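Local coordinates for protein receptor-type adenylate cyclase gresag 4.1 (Trypanosoma brucei, PDB 1FX2) that catalyses the conversion of ATP to cyclic AMP and diphosphate with magnesium, this chain being the catalytic domain of a membrane protein that may act as a receptor, at residues M178-Y183 with K212-N217; G141-R146 with R159-A164. All blocks are in the same frame, centred on the assembly; numbering follows the deposited sequence.

Contact 1 of 2, residues M178-Y183 with K212-N217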
# COMPACT_ATOMS: atom_id res chain seq x y z
N MET A 178 -0.21 -9.00 0.51
CA MET A 178 -1.38 -8.79 -0.33
C MET A 178 -1.17 -7.50 -1.10
O MET A 178 -0.68 -6.49 -0.52
CB MET A 178 -2.66 -8.62 0.53
CG MET A 178 -3.04 -9.73 1.57
SD MET A 178 -4.35 -9.08 2.73
CE MET A 178 -4.93 -8.15 1.69
N THR A 179 -1.57 -7.46 -2.35
CA THR A 179 -1.49 -6.17 -3.05
C THR A 179 -2.62 -5.28 -2.53
O THR A 179 -3.60 -5.75 -1.93
CB THR A 179 -1.74 -6.36 -4.58
OG1 THR A 179 -3.04 -7.01 -4.71
CG2 THR A 179 -0.65 -7.30 -5.17
N HIS A 180 -2.51 -4.00 -2.81
CA HIS A 180 -3.62 -3.14 -2.45
C HIS A 180 -4.89 -3.56 -3.14
O HIS A 180 -5.95 -3.40 -2.58
CB HIS A 180 -3.25 -1.68 -2.81
CG HIS A 180 -4.29 -0.68 -2.39
ND1 HIS A 180 -5.23 -0.13 -3.22
CD2 HIS A 180 -4.53 -0.19 -1.15
CE1 HIS A 180 -6.02 0.67 -2.51
NE2 HIS A 180 -5.60 0.65 -1.26
N ALA A 181 -4.83 -4.06 -4.37
CA ALA A 181 -6.01 -4.53 -5.04
C ALA A 181 -6.75 -5.56 -4.30
O ALA A 181 -7.96 -5.51 -4.11
CB ALA A 181 -5.67 -5.00 -6.48
N ALA A 182 -5.98 -6.54 -3.72
CA ALA A 182 -6.66 -7.55 -2.94
C ALA A 182 -7.24 -6.93 -1.66
O ALA A 182 -8.34 -7.30 -1.24
CB ALA A 182 -5.65 -8.66 -2.56
N TYR A 183 -6.49 -6.08 -0.98
CA TYR A 183 -6.95 -5.48 0.28
C TYR A 183 -8.23 -4.72 0.05
O TYR A 183 -9.20 -4.94 0.79
CB TYR A 183 -5.87 -4.56 0.83
CG TYR A 183 -6.23 -3.96 2.17
CD1 TYR A 183 -6.35 -4.80 3.27
CD2 TYR A 183 -6.42 -2.60 2.36
CE1 TYR A 183 -6.68 -4.30 4.53
CE2 TYR A 183 -6.72 -2.09 3.64
CZ TYR A 183 -6.86 -2.95 4.70
OH TYR A 183 -7.20 -2.44 5.98
N LYS A 212 1.78 -1.37 -4.40
CA LYS A 212 1.66 -1.05 -2.97
C LYS A 212 1.31 -2.41 -2.29
O LYS A 212 0.30 -3.02 -2.70
CB LYS A 212 0.53 -0.04 -2.78
CG LYS A 212 0.91 1.41 -3.09
CD LYS A 212 0.54 1.83 -4.53
CE LYS A 212 1.23 3.16 -4.91
NZ LYS A 212 0.78 3.55 -6.30
N MET A 213 2.16 -2.81 -1.34
CA MET A 213 2.07 -4.08 -0.63
C MET A 213 1.59 -3.91 0.77
O MET A 213 1.92 -2.92 1.45
CB MET A 213 3.43 -4.75 -0.53
CG MET A 213 4.03 -5.14 -1.76
SD MET A 213 2.96 -6.36 -2.50
CE MET A 213 3.99 -6.47 -4.00
N TYR A 214 0.80 -4.88 1.24
CA TYR A 214 0.34 -4.91 2.59
C TYR A 214 0.73 -6.25 3.19
O TYR A 214 0.48 -7.29 2.59
CB TYR A 214 -1.19 -4.74 2.62
CG TYR A 214 -1.60 -3.33 2.30
CD1 TYR A 214 -1.59 -2.88 0.99
CD2 TYR A 214 -1.78 -2.42 3.33
CE1 TYR A 214 -1.73 -1.52 0.71
CE2 TYR A 214 -1.96 -1.06 3.05
CZ TYR A 214 -1.90 -0.68 1.74
OH TYR A 214 -2.07 0.70 1.49
N GLN A 215 1.26 -6.19 4.39
CA GLN A 215 1.61 -7.41 5.13
C GLN A 215 0.40 -7.80 5.93
O GLN A 215 -0.08 -7.01 6.78
CB GLN A 215 2.81 -7.09 6.00
CG GLN A 215 3.13 -8.19 7.04
CD GLN A 215 4.30 -7.79 7.88
OE1 GLN A 215 4.16 -7.45 9.11
NE2 GLN A 215 5.42 -7.64 7.26
N LEU A 216 -0.05 -9.03 5.75
CA LEU A 216 -1.16 -9.55 6.60
C LEU A 216 -0.57 -10.08 7.84
O LEU A 216 0.19 -11.09 7.79
CB LEU A 216 -1.94 -10.65 5.80
CG LEU A 216 -3.03 -11.36 6.63
CD1 LEU A 216 -4.23 -10.38 6.71
CD2 LEU A 216 -3.51 -12.53 5.81
N ASN A 217 -0.98 -9.58 9.01
CA ASN A 217 -0.37 -10.04 10.23
C ASN A 217 -1.21 -11.25 10.64
O ASN A 217 -2.41 -11.14 10.83
CB ASN A 217 -0.39 -8.89 11.24
CG ASN A 217 0.51 -7.73 10.79
OD1 ASN A 217 0.10 -6.51 10.71
ND2 ASN A 217 1.69 -8.06 10.41
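His-180 carries its ring anti to its own backbone N (chi1 -176°), and Tyr-214 has CG beside the backbone N (chi1 -73°). These torsions lay the two side chains next to each other, pointing the same way. Tyr-214 CE1 meets the edge of the imidazole near its plane, 3.6 Å from His-180 CD2. The ring planes are oblique at 46°. The Tyr-183 ring is nearly parallel to that of Tyr-214 but slid aside, with centroids 5.2 Å apart. The three rings form an aromatic cluster. His-180 NE2 is hydrogen-bonded to His-87 of the second subunit, and that residue also meets the Tyr-183 ring edge-to-face.

The backbones pair as antiparallel strands. Met-178 N bonds to Tyr-214 O (2.8 Å), and Tyr-214 N returns a bond to Met-178 O (2.8 Å). His-180 N, past the end of its strand, bonds to Lys-212 O (3.0 Å). Thr-179 is the N-cap: its OG1 accepts from Ala-182 N (3.1 Å) and is also bonded to His-139. A strand passes directly into a capped helix here, beside an antiparallel neighbour in the central mixed sheet of a class III nucleotide cyclase domain.

Contact 2 of 2, residues G141-R146 with R159-A164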
# COMPACT_ATOMS: atom_id res chain seq x y z
N GLY A 141 -7.78 -9.77 -9.21
CA GLY A 141 -7.96 -9.00 -10.48
C GLY A 141 -8.66 -9.85 -11.52
O GLY A 141 -8.86 -11.02 -11.37
N LEU A 142 -9.01 -9.18 -12.65
CA LEU A 142 -9.63 -9.88 -13.75
C LEU A 142 -8.61 -10.81 -14.41
O LEU A 142 -7.45 -10.44 -14.54
CB LEU A 142 -10.19 -8.86 -14.76
CG LEU A 142 -11.36 -8.07 -14.20
CD1 LEU A 142 -11.65 -6.91 -15.12
CD2 LEU A 142 -12.60 -8.85 -13.94
N CYS A 143 -9.03 -12.03 -14.75
CA CYS A 143 -8.15 -13.00 -15.33
C CYS A 143 -8.69 -13.50 -16.65
O CYS A 143 -9.88 -13.38 -16.94
CB CYS A 143 -8.08 -14.25 -14.48
SG CYS A 143 -7.21 -14.04 -12.92
N ASP A 144 -7.76 -14.03 -17.44
CA ASP A 144 -8.09 -14.76 -18.69
C ASP A 144 -8.22 -16.20 -18.16
O ASP A 144 -7.26 -16.81 -17.62
CB ASP A 144 -6.94 -14.56 -19.67
CG ASP A 144 -6.92 -15.59 -20.80
OD1 ASP A 144 -7.83 -16.44 -20.88
OD2 ASP A 144 -5.98 -15.51 -21.61
N ILE A 145 -9.45 -16.69 -18.14
CA ILE A 145 -9.80 -17.96 -17.61
C ILE A 145 -9.97 -18.99 -18.73
O ILE A 145 -10.68 -18.70 -19.70
CB ILE A 145 -11.12 -17.84 -16.86
CG1 ILE A 145 -11.05 -16.70 -15.81
CG2 ILE A 145 -11.46 -19.18 -16.27
CD1 ILE A 145 -12.36 -16.59 -14.83
N ARG A 146 -9.41 -20.19 -18.55
CA ARG A 146 -9.47 -21.29 -19.53
C ARG A 146 -9.73 -22.62 -18.90
O ARG A 146 -9.28 -22.90 -17.79
CB ARG A 146 -8.16 -21.39 -20.27
CG ARG A 146 -7.81 -20.12 -20.92
CD ARG A 146 -6.56 -20.22 -21.76
NE ARG A 146 -6.36 -18.98 -22.51
CZ ARG A 146 -5.18 -18.49 -22.88
NH1 ARG A 146 -4.04 -19.11 -22.58
NH2 ARG A 146 -5.15 -17.36 -23.56
N ARG A 159 -1.99 -10.79 -16.59
CA ARG A 159 -1.41 -9.90 -15.64
C ARG A 159 -1.74 -10.24 -14.21
O ARG A 159 -0.90 -10.05 -13.34
CB ARG A 159 -1.85 -8.44 -15.90
CG ARG A 159 -1.21 -7.88 -17.21
CD ARG A 159 -1.58 -6.39 -17.52
NE ARG A 159 -0.97 -5.43 -16.58
CZ ARG A 159 -0.63 -4.16 -16.86
NH1 ARG A 159 -0.83 -3.66 -18.08
NH2 ARG A 159 -0.09 -3.39 -15.92
N THR A 160 -2.94 -10.75 -13.94
CA THR A 160 -3.37 -11.06 -12.56
C THR A 160 -2.54 -12.18 -11.94
O THR A 160 -1.93 -11.96 -10.86
CB THR A 160 -4.89 -11.26 -12.49
OG1 THR A 160 -5.50 -10.01 -12.85
CG2 THR A 160 -5.37 -11.64 -11.10
N PRO A 161 -2.40 -13.33 -12.60
CA PRO A 161 -1.55 -14.34 -11.94
C PRO A 161 -0.08 -13.90 -11.93
O PRO A 161 0.65 -14.20 -10.97
CB PRO A 161 -1.76 -15.62 -12.77
CG PRO A 161 -2.55 -15.19 -13.98
CD PRO A 161 -3.19 -13.88 -13.72
N ASN A 162 0.36 -13.14 -12.92
CA ASN A 162 1.74 -12.66 -12.94
C ASN A 162 1.97 -11.81 -11.72
O ASN A 162 2.99 -12.01 -11.00
CB ASN A 162 2.03 -11.81 -14.19
CG ASN A 162 3.50 -11.36 -14.27
OD1 ASN A 162 4.37 -12.20 -14.41
ND2 ASN A 162 3.76 -10.06 -14.15
N MET A 163 1.05 -10.89 -11.42
CA MET A 163 1.29 -10.02 -10.24
C MET A 163 1.21 -10.81 -8.95
O MET A 163 1.98 -10.50 -8.03
CB MET A 163 0.40 -8.66 -10.11
CG MET A 163 1.11 -7.22 -9.13
SD MET A 163 -0.45 -6.28 -9.41
CE MET A 163 -1.05 -5.24 -7.92
N ALA A 164 0.26 -11.73 -8.84
CA ALA A 164 0.18 -12.53 -7.61
C ALA A 164 1.46 -13.30 -7.38
O ALA A 164 1.97 -13.38 -6.20
CB ALA A 164 -1.01 -13.56 -7.70
O HOH W 1 -5.01 -11.69 -15.82
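Thr-160 lies over one face of the peptide group that joins Gly-141 to Leu-142. Its OG1 stands directly above Gly-141 C at 3.4 Å. Its methyl CG2 is over the same face, 3.6 Å from Gly-141 O. Gly-141 has no side chain, and the threonine comes down close on the bare backbone. The next flat group, the carbonyl of Leu-142, is approached differently. Thr-160 OG1 donates to Leu-142 O over a short 2.6 Å. The donor sits well above the carbonyl plane, 43° out of it, and not on a lone pair.

The torsion of Thr-160 sorts its two branches. OG1 lies beside the backbone N (chi1 -64°), and CG2 is anti to that N. The hydroxyl and the backbone N-H can therefore both serve Leu-142 O. The hydroxyl does so directly. The N-H does so through a water, which accepts from Thr-160 N at 3.0 Å and donates to Leu-142 O at 3.0 Å. Two donors thus grip this one carbonyl oxygen. The same water satisfies the N-H of Thr-160, in the first turn of the helix.

Cys-143 supplies the apolar part. Its SG packs against Thr-160 CG2 at 3.5 Å and lies 4.1 Å from Pro-161 CD. Val-13 and Tyr-156 also touch the cysteine side chain, and Leu-15 touches Pro-161.

The contact ties the end of strand 134-141 to the start of helix 159-169. Between them runs the small antiparallel pair 144-147 and 154-157. This hairpin interrupts a beta-alpha-beta crossover, which goes on from helix 159-169 to strand 176-179, the parallel neighbour of strand 134-141 in the cyclase domain.

The two contacts follow in series along the chain: contact 2 closes before contact 1 opens. Their centres lie about 16 Å apart. Helix 159-169 of contact 2 leads to strand 176-179 of contact 1, and the two elements pack together through Met-163 and Thr-179. His-139 on strand 134-141 also joins them, as it touches Thr-160 and bonds to Thr-179. Contact 2 is partly buried, and no other chain touches it. Contact 1 is buried, nearer the chain centre, and joins strand 176-179 to strand 211-216 where the second subunit packs against it. Both belong to the catalytic domain, away from the predicted magnesium ligands Asp-19 and Asp-62.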